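Local atomic coordinates of alanine racemase (Oenococcus oeni PSU-1, PDB entry 3HUR), a protein that belongs to the alanine racemase family and combines an N-terminal TIM-barrel domain with a C-terminal domain built largely of beta-strands. Residues H21-I26 against K53-T58; D139-I144 against I192-D197; L295-K300 against T364-R369. One frame throughout, in Å; residues are numbered along the deposited sequence.

Interaction 1: residues H21-I26 against K53-T58; sequences HNLQEI and KAFQET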
loop_
_atom_site.group_PDB
_atom_site.type_symbol
_atom_site.label_atom_id
_atom_site.label_comp_id
_atom_site.label_asym_id
_atom_site.label_seq_id
_atom_site.Cartn_x
_atom_site.Cartn_y
_atom_site.Cartn_z
ATOM N N HIS A 21 -25.392 -26.652 -1.571
ATOM C CA HIS A 21 -24.735 -27.856 -1.936
ATOM C C HIS A 21 -23.579 -28.162 -0.995
ATOM O O HIS A 21 -23.404 -29.303 -0.587
ATOM C CB HIS A 21 -24.263 -27.709 -3.378
ATOM C CG HIS A 21 -23.465 -28.860 -3.881
ATOM N ND1 HIS A 21 -24.043 -29.956 -4.495
ATOM C CD2 HIS A 21 -22.126 -29.068 -3.911
ATOM C CE1 HIS A 21 -23.095 -30.803 -4.853
ATOM N NE2 HIS A 21 -21.921 -30.285 -4.519
ATOM N N ASN A 22 -22.789 -27.161 -0.640
ATOM C CA ASN A 22 -21.691 -27.385 0.306
ATOM C C ASN A 22 -22.195 -27.850 1.674
ATOM O O ASN A 22 -21.561 -28.697 2.297
ATOM C CB ASN A 22 -20.806 -26.144 0.471
ATOM C CG ASN A 22 -19.993 -25.828 -0.747
ATOM O OD1 ASN A 22 -19.829 -26.640 -1.649
ATOM N ND2 ASN A 22 -19.469 -24.632 -0.777
ATOM N N LEU A 23 -23.312 -27.302 2.149
ATOM C CA LEU A 23 -23.854 -27.745 3.446
ATOM C C LEU A 23 -24.332 -29.186 3.327
ATOM O O LEU A 23 -24.067 -30.004 4.189
ATOM C CB LEU A 23 -24.984 -26.853 3.954
ATOM C CG LEU A 23 -24.571 -25.514 4.572
ATOM C CD1 LEU A 23 -25.722 -24.909 5.409
ATOM C CD2 LEU A 23 -23.333 -25.671 5.399
ATOM N N GLN A 24 -25.030 -29.479 2.240
ATOM C CA GLN A 24 -25.423 -30.837 1.920
ATOM C C GLN A 24 -24.233 -31.851 1.863
ATOM O O GLN A 24 -24.341 -32.937 2.409
ATOM C CB GLN A 24 -26.246 -30.841 0.624
ATOM C CG GLN A 24 -27.696 -30.266 0.813
ATOM C CD GLN A 24 -28.338 -29.707 -0.498
ATOM O OE1 GLN A 24 -27.712 -29.686 -1.579
ATOM N NE2 GLN A 24 -29.579 -29.243 -0.388
ATOM N N GLU A 25 -23.115 -31.503 1.226
ATOM C CA GLU A 25 -21.971 -32.413 1.104
ATOM C C GLU A 25 -21.381 -32.737 2.418
ATOM O O GLU A 25 -21.061 -33.895 2.693
ATOM C CB GLU A 25 -20.832 -31.816 0.286
ATOM C CG GLU A 25 -21.061 -31.837 -1.189
ATOM C CD GLU A 25 -20.892 -33.203 -1.776
ATOM O OE1 GLU A 25 -19.797 -33.814 -1.615
ATOM O OE2 GLU A 25 -21.859 -33.639 -2.418
ATOM N N ILE A 26 -21.184 -31.703 3.217
ATOM C CA ILE A 26 -20.472 -31.884 4.454
ATOM C C ILE A 26 -21.358 -32.598 5.495
ATOM O O ILE A 26 -20.847 -33.141 6.487
ATOM C CB ILE A 26 -19.880 -30.558 4.975
ATOM C CG1 ILE A 26 -18.723 -30.843 5.919
ATOM C CG2 ILE A 26 -20.932 -29.716 5.683
ATOM C CD1 ILE A 26 -17.514 -31.483 5.256
ATOM N N LYS A 53 -31.229 -17.258 4.127
ATOM C CA LYS A 53 -32.456 -17.564 3.422
ATOM C C LYS A 53 -32.281 -18.780 2.523
ATOM O O LYS A 53 -33.159 -19.616 2.454
ATOM C CB LYS A 53 -32.901 -16.411 2.536
ATOM C CG LYS A 53 -33.488 -15.250 3.260
ATOM C CD LYS A 53 -33.809 -14.161 2.249
ATOM C CE LYS A 53 -34.524 -12.975 2.879
ATOM N NZ LYS A 53 -35.982 -13.261 3.138
ATOM N N ALA A 54 -31.183 -18.856 1.786
ATOM C CA ALA A 54 -30.936 -20.037 0.970
ATOM C C ALA A 54 -30.887 -21.314 1.849
ATOM O O ALA A 54 -31.352 -22.363 1.438
ATOM C CB ALA A 54 -29.660 -19.898 0.199
ATOM N N PHE A 55 -30.332 -21.229 3.049
ATOM C CA PHE A 55 -30.254 -22.430 3.853
ATOM C C PHE A 55 -31.617 -22.819 4.448
ATOM O O PHE A 55 -31.855 -24.014 4.652
ATOM C CB PHE A 55 -29.238 -22.299 4.988
ATOM C CG PHE A 55 -27.836 -22.009 4.544
ATOM C CD1 PHE A 55 -27.363 -22.447 3.352
ATOM C CD2 PHE A 55 -26.989 -21.282 5.355
ATOM C CE1 PHE A 55 -26.062 -22.171 2.981
ATOM C CE2 PHE A 55 -25.710 -21.013 4.992
ATOM C CZ PHE A 55 -25.245 -21.442 3.806
ATOM N N GLN A 56 -32.468 -21.830 4.760
ATOM C CA GLN A 56 -33.819 -22.087 5.344
ATOM C C GLN A 56 -34.745 -22.740 4.317
ATOM O O GLN A 56 -35.503 -23.639 4.629
ATOM C CB GLN A 56 -34.479 -20.796 5.851
ATOM C CG GLN A 56 -35.698 -21.027 6.721
ATOM C CD GLN A 56 -36.250 -19.746 7.357
ATOM O OE1 GLN A 56 -35.948 -19.426 8.504
ATOM N NE2 GLN A 56 -37.056 -19.012 6.614
ATOM N N GLU A 57 -34.628 -22.318 3.070
ATOM C CA GLU A 57 -35.545 -22.733 2.050
ATOM C C GLU A 57 -35.232 -24.131 1.593
ATOM O O GLU A 57 -36.134 -24.855 1.144
ATOM C CB GLU A 57 -35.524 -21.757 0.865
ATOM C CG GLU A 57 -35.633 -22.411 -0.569
ATOM C CD GLU A 57 -37.053 -22.744 -0.991
ATOM O OE1 GLU A 57 -37.971 -22.357 -0.262
ATOM O OE2 GLU A 57 -37.254 -23.371 -2.063
ATOM N N THR A 58 -33.961 -24.489 1.640
ATOM C CA THR A 58 -33.532 -25.807 1.195
ATOM C C THR A 58 -33.425 -26.766 2.371
ATOM O O THR A 58 -33.127 -27.927 2.191
ATOM C CB THR A 58 -32.157 -25.752 0.536
ATOM O OG1 THR A 58 -31.211 -25.134 1.443
ATOM C CG2 THR A 58 -32.248 -25.010 -0.770
#

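Interaction 2: residues D139-I144 against I192-D197; sequences DKADEI and INQGFD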
loop_
_atom_site.group_PDB
_atom_site.type_symbol
_atom_site.label_atom_id
_atom_site.label_comp_id
_atom_site.label_asym_id
_atom_site.label_seq_id
_atom_site.Cartn_x
_atom_site.Cartn_y
_atom_site.Cartn_z
ATOM N N ASP A 139 -14.100 -25.520 32.374
ATOM C CA ASP A 139 -12.911 -26.402 32.299
ATOM C C ASP A 139 -12.733 -27.379 33.491
ATOM O O ASP A 139 -11.683 -28.034 33.628
ATOM C CB ASP A 139 -11.622 -25.574 32.119
ATOM C CG ASP A 139 -11.315 -24.671 33.304
ATOM O OD1 ASP A 139 -12.078 -24.660 34.293
ATOM O OD2 ASP A 139 -10.292 -23.962 33.244
ATOM N N LYS A 140 -13.759 -27.490 34.328
ATOM C CA LYS A 140 -13.708 -28.349 35.512
ATOM C C LYS A 140 -14.925 -29.262 35.568
ATOM O O LYS A 140 -16.048 -28.830 35.338
ATOM C CB LYS A 140 -13.616 -27.489 36.769
ATOM C CG LYS A 140 -12.255 -26.797 36.922
ATOM C CD LYS A 140 -12.276 -25.799 38.086
ATOM C CE LYS A 140 -11.070 -24.842 38.060
ATOM N NZ LYS A 140 -11.269 -23.724 39.029
ATOM N N ALA A 141 -14.690 -30.532 35.859
ATOM C CA ALA A 141 -15.734 -31.546 35.791
ATOM C C ALA A 141 -16.821 -31.310 36.830
ATOM O O ALA A 141 -17.991 -31.555 36.560
ATOM C CB ALA A 141 -15.123 -32.946 35.952
ATOM N N ASP A 142 -16.440 -30.811 38.002
ATOM C CA ASP A 142 -17.417 -30.565 39.075
ATOM C C ASP A 142 -18.326 -29.353 38.777
ATOM O O ASP A 142 -19.540 -29.391 39.033
ATOM C CB ASP A 142 -16.732 -30.444 40.454
ATOM C CG ASP A 142 -15.676 -29.328 40.512
ATOM O OD1 ASP A 142 -15.518 -28.727 41.601
ATOM O OD2 ASP A 142 -15.007 -29.056 39.480
ATOM N N GLU A 143 -17.749 -28.298 38.208
ATOM C CA GLU A 143 -18.523 -27.123 37.772
ATOM C C GLU A 143 -19.557 -27.460 36.677
ATOM O O GLU A 143 -20.667 -26.904 36.662
ATOM C CB GLU A 143 -17.577 -26.017 37.301
ATOM C CG GLU A 143 -16.775 -25.313 38.418
ATOM C CD GLU A 143 -16.075 -24.042 37.903
ATOM O OE1 GLU A 143 -15.844 -23.946 36.665
ATOM O OE2 GLU A 143 -15.769 -23.132 38.715
ATOM N N ILE A 144 -19.213 -28.392 35.793
ATOM C CA ILE A 144 -20.121 -28.785 34.731
ATOM C C ILE A 144 -21.327 -29.476 35.339
ATOM O O ILE A 144 -22.462 -29.124 35.023
ATOM C CB ILE A 144 -19.428 -29.671 33.680
ATOM C CG1 ILE A 144 -18.408 -28.839 32.898
ATOM C CG2 ILE A 144 -20.437 -30.305 32.724
ATOM C CD1 ILE A 144 -17.226 -29.631 32.353
ATOM N N ILE A 192 -17.745 -37.228 29.926
ATOM C CA ILE A 192 -18.173 -38.624 30.162
ATOM C C ILE A 192 -18.724 -38.720 31.592
ATOM O O ILE A 192 -18.245 -38.026 32.484
ATOM C CB ILE A 192 -17.025 -39.649 29.974
ATOM C CG1 ILE A 192 -16.417 -39.598 28.557
ATOM C CG2 ILE A 192 -17.519 -41.083 30.255
ATOM C CD1 ILE A 192 -16.903 -40.723 27.616
ATOM N N ASN A 193 -19.767 -39.523 31.795
ATOM C CA ASN A 193 -20.371 -39.712 33.146
ATOM C C ASN A 193 -21.098 -38.463 33.696
ATOM O O ASN A 193 -21.515 -38.449 34.866
ATOM C CB ASN A 193 -19.330 -40.176 34.229
ATOM C CG ASN A 193 -18.625 -41.509 33.890
ATOM O OD1 ASN A 193 -19.178 -42.375 33.198
ATOM N ND2 ASN A 193 -17.404 -41.670 34.395
ATOM N N GLN A 194 -21.224 -37.411 32.880
ATOM C CA GLN A 194 -22.049 -36.246 33.270
ATOM C C GLN A 194 -23.524 -36.491 33.032
ATOM O O GLN A 194 -24.355 -35.836 33.623
ATOM C CB GLN A 194 -21.606 -34.991 32.520
ATOM C CG GLN A 194 -20.175 -34.585 32.848
ATOM C CD GLN A 194 -20.042 -33.912 34.195
ATOM O OE1 GLN A 194 -21.025 -33.753 34.941
ATOM N NE2 GLN A 194 -18.816 -33.480 34.508
ATOM N N GLY A 195 -23.845 -37.439 32.171
ATOM C CA GLY A 195 -25.239 -37.787 31.910
ATOM C C GLY A 195 -25.950 -36.961 30.841
ATOM O O GLY A 195 -27.192 -36.968 30.778
ATOM N N PHE A 196 -25.178 -36.265 29.990
ATOM C CA PHE A 196 -25.769 -35.380 28.988
ATOM C C PHE A 196 -26.428 -36.199 27.919
ATOM O O PHE A 196 -25.822 -37.113 27.403
ATOM C CB PHE A 196 -24.711 -34.488 28.314
ATOM C CG PHE A 196 -24.314 -33.297 29.118
ATOM C CD1 PHE A 196 -25.260 -32.393 29.532
ATOM C CD2 PHE A 196 -22.994 -33.078 29.433
ATOM C CE1 PHE A 196 -24.912 -31.296 30.276
ATOM C CE2 PHE A 196 -22.617 -31.980 30.187
ATOM C CZ PHE A 196 -23.569 -31.084 30.608
ATOM N N ASP A 197 -27.659 -35.853 27.563
ATOM C CA ASP A 197 -28.266 -36.407 26.347
ATOM C C ASP A 197 -27.272 -36.173 25.208
ATOM O O ASP A 197 -26.976 -35.053 24.873
ATOM C CB ASP A 197 -29.616 -35.744 26.071
ATOM C CG ASP A 197 -30.247 -36.190 24.750
ATOM O OD1 ASP A 197 -29.567 -36.807 23.890
ATOM O OD2 ASP A 197 -31.451 -35.905 24.556
#

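Interaction 3: residues L295-K300 against T364-R369; sequences LRRMQK and TTLAPR. With SO4 (sulfate ion), chain C.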
loop_
_atom_site.group_PDB
_atom_site.type_symbol
_atom_site.label_atom_id
_atom_site.label_comp_id
_atom_site.label_asym_id
_atom_site.label_seq_id
_atom_site.Cartn_x
_atom_site.Cartn_y
_atom_site.Cartn_z
ATOM N N LEU A 295 -7.281 -6.897 -7.486
ATOM C CA LEU A 295 -6.716 -7.475 -8.720
ATOM C C LEU A 295 -5.452 -8.242 -8.386
ATOM O O LEU A 295 -5.101 -9.210 -9.082
ATOM C CB LEU A 295 -6.423 -6.421 -9.808
ATOM C CG LEU A 295 -6.002 -6.981 -11.166
ATOM C CD1 LEU A 295 -7.145 -7.703 -11.840
ATOM C CD2 LEU A 295 -5.499 -5.894 -12.057
ATOM N N ARG A 296 -4.798 -7.840 -7.295
ATOM C CA ARG A 296 -3.526 -8.451 -6.978
ATOM C C ARG A 296 -3.656 -9.869 -6.434
ATOM O O ARG A 296 -2.636 -10.496 -6.220
ATOM C CB ARG A 296 -2.624 -7.531 -6.126
ATOM C CG ARG A 296 -2.827 -7.538 -4.626
ATOM C CD ARG A 296 -2.343 -6.189 -4.001
ATOM N NE ARG A 296 -3.209 -5.741 -2.878
ATOM C CZ ARG A 296 -3.511 -4.459 -2.590
ATOM N NH1 ARG A 296 -3.045 -3.443 -3.330
ATOM N NH2 ARG A 296 -4.332 -4.179 -1.578
ATOM N N ARG A 297 -4.870 -10.414 -6.277
ATOM C CA ARG A 297 -4.998 -11.834 -6.006
ATOM C C ARG A 297 -5.353 -12.654 -7.236
ATOM O O ARG A 297 -5.532 -13.886 -7.129
ATOM C CB ARG A 297 -6.007 -12.113 -4.887
ATOM C CG ARG A 297 -7.464 -12.065 -5.253
ATOM C CD ARG A 297 -8.310 -12.921 -4.312
ATOM N NE ARG A 297 -8.368 -12.437 -2.920
ATOM C CZ ARG A 297 -8.723 -13.205 -1.878
ATOM N NH1 ARG A 297 -9.072 -14.465 -2.072
ATOM N NH2 ARG A 297 -8.757 -12.707 -0.635
ATOM N N MET A 298 -5.455 -11.995 -8.392
ATOM C CA MET A 298 -5.849 -12.672 -9.615
ATOM C C MET A 298 -4.664 -12.852 -10.576
ATOM O O MET A 298 -3.774 -12.011 -10.661
ATOM C CB MET A 298 -6.957 -11.903 -10.324
ATOM C CG MET A 298 -8.165 -11.567 -9.484
ATOM S SD MET A 298 -9.125 -12.927 -8.911
ATOM C CE MET A 298 -9.945 -11.939 -7.681
ATOM N N GLN A 299 -4.663 -13.951 -11.309
ATOM C CA GLN A 299 -3.651 -14.159 -12.296
ATOM C C GLN A 299 -3.939 -13.186 -13.424
ATOM O O GLN A 299 -5.099 -12.919 -13.763
ATOM C CB GLN A 299 -3.648 -15.623 -12.774
ATOM C CG GLN A 299 -4.844 -16.043 -13.643
ATOM C CD GLN A 299 -4.563 -17.283 -14.486
ATOM O OE1 GLN A 299 -4.473 -18.419 -13.962
ATOM N NE2 GLN A 299 -4.414 -17.078 -15.802
ATOM N N LYS A 300 -2.893 -12.655 -14.023
ATOM C CA LYS A 300 -3.076 -11.636 -15.020
ATOM C C LYS A 300 -2.671 -12.082 -16.436
ATOM O O LYS A 300 -2.303 -11.257 -17.277
ATOM C CB LYS A 300 -2.366 -10.368 -14.547
ATOM C CG LYS A 300 -3.227 -9.638 -13.516
ATOM C CD LYS A 300 -2.456 -8.619 -12.698
ATOM C CE LYS A 300 -1.581 -9.263 -11.620
ATOM N NZ LYS A 300 -2.221 -9.251 -10.301
ATOM N N THR A 364 -13.638 -9.274 5.790
ATOM C CA THR A 364 -13.443 -9.718 4.410
ATOM C C THR A 364 -12.114 -9.216 3.869
ATOM O O THR A 364 -11.575 -8.202 4.334
ATOM C CB THR A 364 -14.552 -9.245 3.439
ATOM O OG1 THR A 364 -14.373 -9.913 2.178
ATOM C CG2 THR A 364 -14.475 -7.768 3.212
ATOM N N THR A 365 -11.557 -10.003 2.971
ATOM C CA THR A 365 -10.351 -9.665 2.237
ATOM C C THR A 365 -10.644 -9.838 0.739
ATOM O O THR A 365 -9.702 -9.912 -0.050
ATOM C CB THR A 365 -9.144 -10.624 2.607
ATOM O OG1 THR A 365 -9.502 -11.963 2.233
ATOM C CG2 THR A 365 -8.806 -10.563 4.084
ATOM N N LEU A 366 -11.922 -9.984 0.362
ATOM C CA LEU A 366 -12.305 -10.124 -1.031
ATOM C C LEU A 366 -13.074 -8.858 -1.499
ATOM O O LEU A 366 -14.269 -8.734 -1.256
ATOM C CB LEU A 366 -13.133 -11.387 -1.236
ATOM C CG LEU A 366 -13.528 -11.680 -2.684
ATOM C CD1 LEU A 366 -12.307 -12.030 -3.522
ATOM C CD2 LEU A 366 -14.600 -12.771 -2.848
ATOM N N ALA A 367 -12.360 -7.930 -2.150
ATOM C CA ALA A 367 -12.956 -6.832 -2.954
ATOM C C ALA A 367 -14.057 -6.180 -2.190
ATOM O O ALA A 367 -15.185 -6.143 -2.628
ATOM C CB ALA A 367 -13.475 -7.340 -4.269
ATOM N N PRO A 368 -13.716 -5.643 -1.043
ATOM C CA PRO A 368 -14.699 -5.105 -0.120
ATOM C C PRO A 368 -15.533 -3.940 -0.656
ATOM O O PRO A 368 -16.630 -3.673 -0.109
ATOM C CB PRO A 368 -13.881 -4.664 1.085
ATOM C CG PRO A 368 -12.507 -4.503 0.605
ATOM C CD PRO A 368 -12.331 -5.291 -0.692
ATOM N N ARG A 369 -15.074 -3.286 -1.715
ATOM C CA ARG A 369 -15.742 -2.102 -2.176
ATOM C C ARG A 369 -16.708 -2.345 -3.295
ATOM O O ARG A 369 -17.376 -1.398 -3.698
ATOM C CB ARG A 369 -14.718 -1.044 -2.564
ATOM C CG ARG A 369 -14.060 -0.420 -1.308
ATOM C CD ARG A 369 -12.973 0.578 -1.623
ATOM N NE ARG A 369 -12.022 0.074 -2.594
ATOM C CZ ARG A 369 -11.428 0.816 -3.533
ATOM N NH1 ARG A 369 -11.677 2.125 -3.639
ATOM N NH2 ARG A 369 -10.570 0.242 -4.379
HETATM S S SO4 C . -10.354 -2.987 -3.250
HETATM O O1 SO4 C . -9.824 -2.299 -4.442
HETATM O O2 SO4 C . -9.908 -2.073 -2.186
HETATM O O3 SO4 C . -11.847 -3.242 -3.388
HETATM O O4 SO4 C . -9.722 -4.311 -3.120
#

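Interaction 1: residues H21-I26 against K53-T58
L23 and F55 bring together two helices on the outside of the TIM barrel: 16-30, which leads into the first barrel strand (34-38), and 48-57, which lies between that strand and the next (63-66). On helix 16-30, N22 has its amide bonded elsewhere, to I229 O and E248 N, and the next residue, L23, carries the packing. Its CG stands anti to the carbonyl carbon (chi1 -77°), and from there CD1 reaches the phenyl group of F55 as a CH-pi contact. The methyl sits almost squarely above the ring centre, 3.5 Å from L23 CD1 to the centroid of the F55 ring and 7° off the ring normal. All six ring carbons therefore lie at similar distances from it, the shortest being 3.6 Å from L23 CD1 to F55 CD1. Both side chains also rest on A37, so the pair lies between the two helices and strand 34-38. Q24 follows at the rim, a looser and more exposed approach in which Q24 NE2 comes 4.4 Å from CB of T58. T58 also touches L378 of helix 377-381 with its side chain. Its hydroxyl turns back on the preceding turn: T58 OG1 donates a 2.8 Å hydrogen bond to A54 O, with a C=O...donor angle of 147°.

Interaction 2: residues D139-I144 against I192-D197
Q194 reaches from the loop after helix 174-191 to the first turn of helix 141-153, where A141 and I144 meet it. The polar part is one hydrogen bond, from Q194 NE2 to the main-chain oxygen A141 O, at 2.9 Å and 156° at the hydrogen. The oxygen lies close to the plane of the Q194 amide, so the N-H points well at it, while the donor is tilted 20° from the carbonyl plane of A141. A bend in the glutamine chain at chi2 (-77°) swings the amide across to this carbonyl. The same nitrogen is also bonded to L190 O, and two acceptors probably help hold the rotation of the amide.

The close packing lies deeper, at I144. Its CG2 methyl stands anti to the backbone N and touches two side chains: Q194, with CD 3.9 Å from I144 CG2, and F196, whose CE2 is 3.7 Å from that methyl. The methyl comes in at the edge of the F196 ring, near its plane, and the two side chains cross at about a right angle. I144 and F196 are both buried. Toward solvent the fit is slacker: apart from its carbonyl, the exposed A141 meets Q194 with its CB, 4.0 Å from Q194 NE2.

On the outer, helical layer of the barrel, Q194 ties the end of helix 174-191 to the start of helix 141-153, whose K148 also touches F196. The phenyl group also touches L159 and V162 of strand 157-163, and so lies between that strand and helix 141-153.

Interaction 3: residues L295-K300 against T364-R369
The ST turn at the end of strand 357-364, in the beta-rich C-terminal domain, receives the guanidinium of R297. In this turn T364 OG1 accepts a hydrogen bond from L366 N (3.1 Å, 168°), and T365, between them, presents its carbonyl. R297 comes from the 3-10 segment 295-297. Its bend at chi3 (67°) helps carry R297 NH2 to T365 O, a weak hydrogen bond of 3.0 Å. The hydroxyl of T365 is close as well, with OG1 3.1 Å from R297 NH2. The stronger partner of NH2 is Q345 O, and NH1 faces E344 in a long, weak ion pair. L366 covers one face of the guanidinium: its CD1 lies 3.9 Å above the R297 guanidinium plane, shifted toward the rim. The leucine is itself buried against F251 and V253 of strand 251-263, so the guanidinium lies against a leucine that belongs to the apolar packing on that strand.

Further along the same loop the chain bends round a sulfate ion, probably from the crystallisation liquor, which G293 N also binds. P368 packs against R369 of the second subunit, placing this loop at the subunit interface. P368 CD touches the anion 3.4 Å from sulfate O3. R369 of this chain meets it edge-on, with weak bonds from its NE. A nearly straight bond, 2.6 Å and 168°, runs from R369 NH2 to sulfate O1.

In the fold
Interactions 1 and 2 both belong to the TIM-barrel domain, with centres 33 Å apart and nearest atoms about 19 Å apart. Interaction 1 joins the helices flanking the first barrel strand, 34-38; interaction 2 lies further round, by strand 157-163, where a helix meets the loop leading to strand 201-202. Interaction 3 is in the C-terminal domain, on the other side of the chain's centre from both. Its centre is 26 Å from that of interaction 1 and 46 Å from that of interaction 2. None of the three touches another. The sulfate belongs to interaction 3, which is also the one reached by the second subunit.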